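Cytochrome c' (Allochromatium vinosum, PDB 5GYR) is a high-spin bacterial c-type cytochrome of unknown exact function, carrying a covalently bound heme whose iron has no sixth ligand. Local coordinates at residues A99-A102 with A103-E106. Sequence-based numbering, arbitrary orientation.
Sequences AEVA and ATGE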
# COMPACT_ATOMS: atom_id res chain seq x y z
N ALA A 99 9.99 17.69 -12.30
CA ALA A 99 11.29 18.03 -11.71
C ALA A 99 12.42 17.93 -12.75
O ALA A 99 13.29 18.79 -12.81
CB ALA A 99 11.59 17.13 -10.52
N GLU A 100 12.38 16.88 -13.57
CA GLU A 100 13.34 16.73 -14.67
C GLU A 100 13.30 17.90 -15.64
O GLU A 100 14.34 18.48 -15.99
CB GLU A 100 13.07 15.44 -15.45
CG GLU A 100 13.45 14.19 -14.71
CD GLU A 100 13.01 12.92 -15.43
OE1 GLU A 100 12.62 13.00 -16.62
OE2 GLU A 100 13.04 11.85 -14.81
N VAL A 101 12.10 18.24 -16.09
CA VAL A 101 11.94 19.31 -17.07
C VAL A 101 12.33 20.65 -16.44
O VAL A 101 12.96 21.50 -17.08
CB VAL A 101 10.49 19.35 -17.58
CG1 VAL A 101 10.24 20.57 -18.43
CG2 VAL A 101 10.13 18.07 -18.35
N ALA A 102 11.96 20.85 -15.17
CA ALA A 102 12.28 22.10 -14.49
C ALA A 102 13.79 22.33 -14.39
O ALA A 102 14.25 23.46 -14.45
CB ALA A 102 11.66 22.14 -13.09
N ALA A 103 14.55 21.24 -14.25
CA ALA A 103 16.01 21.34 -14.17
C ALA A 103 16.64 21.87 -15.46
O ALA A 103 17.74 22.39 -15.44
CB ALA A 103 16.62 20.00 -13.79
N THR A 104 15.93 21.73 -16.58
CA THR A 104 16.42 22.25 -17.87
C THR A 104 16.24 23.77 -18.03
O THR A 104 16.88 24.39 -18.87
CB THR A 104 15.74 21.56 -19.08
OG1 THR A 104 14.39 22.03 -19.22
CG2 THR A 104 15.77 20.04 -18.94
N GLY A 105 15.33 24.33 -17.24
CA GLY A 105 15.06 25.76 -17.26
C GLY A 105 14.11 26.20 -18.35
O GLY A 105 13.83 27.39 -18.48
N GLU A 106 13.58 25.25 -19.13
CA GLU A 106 12.75 25.59 -20.29
C GLU A 106 11.28 25.78 -19.89
O GLU A 106 10.56 24.82 -19.69
CB GLU A 106 12.83 24.51 -21.39
CG GLU A 106 12.34 24.98 -22.77
CD GLU A 106 12.16 23.84 -23.78
OE1 GLU A 106 11.96 24.09 -25.00
OE2 GLU A 106 12.25 22.67 -23.38
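The C-terminal end of helix 86-104, where the chain turns towards helix 107-128, is closed by Thr104 and Gly105 bonding back to Val101 and Ala102. One alpha-helical bond leads in, from Ala103 N to Ala99 O (3.1 Å), with a weak second approach of the same N-H to Glu100 O. Beyond it the spacing shortens to three residues: Thr104 N reaches Val101 O at 3.0 Å and Gly105 N reaches Ala102 O at 3.1 Å, 3-10-type bonds with each donor about 60° out of the carbonyl plane. Gly105 then leaves helical geometry with phi 83°, a positive value that favours glycine.

Val101 O takes a second bond, from the Thr104 hydroxyl, whose OG1 lies 2.6 Å away and in the carbonyl plane. A chi1 of 74° tucks OG1 in between the two backbone arms of Thr104, within reach of Val101 O, while CG2 rests 3.6 Å from Glu100 O. That hydroxyl oxygen also accepts a weak bond from Glu106 N, at the N-cap position of the next helix. Val101 packs on Ala109 and Val110 of helix 107-128, and Ala102 meets Ala43 of the second subunit.

With two donors of different approach on one carbonyl, Val101 O is satisfied although the i+4 donor, Gly105 N, stands 3.7 Å from it and is not bonded, and the Thr104 hydroxyl, through the weak Glu106 N bond, gives a modest link to the turn that follows.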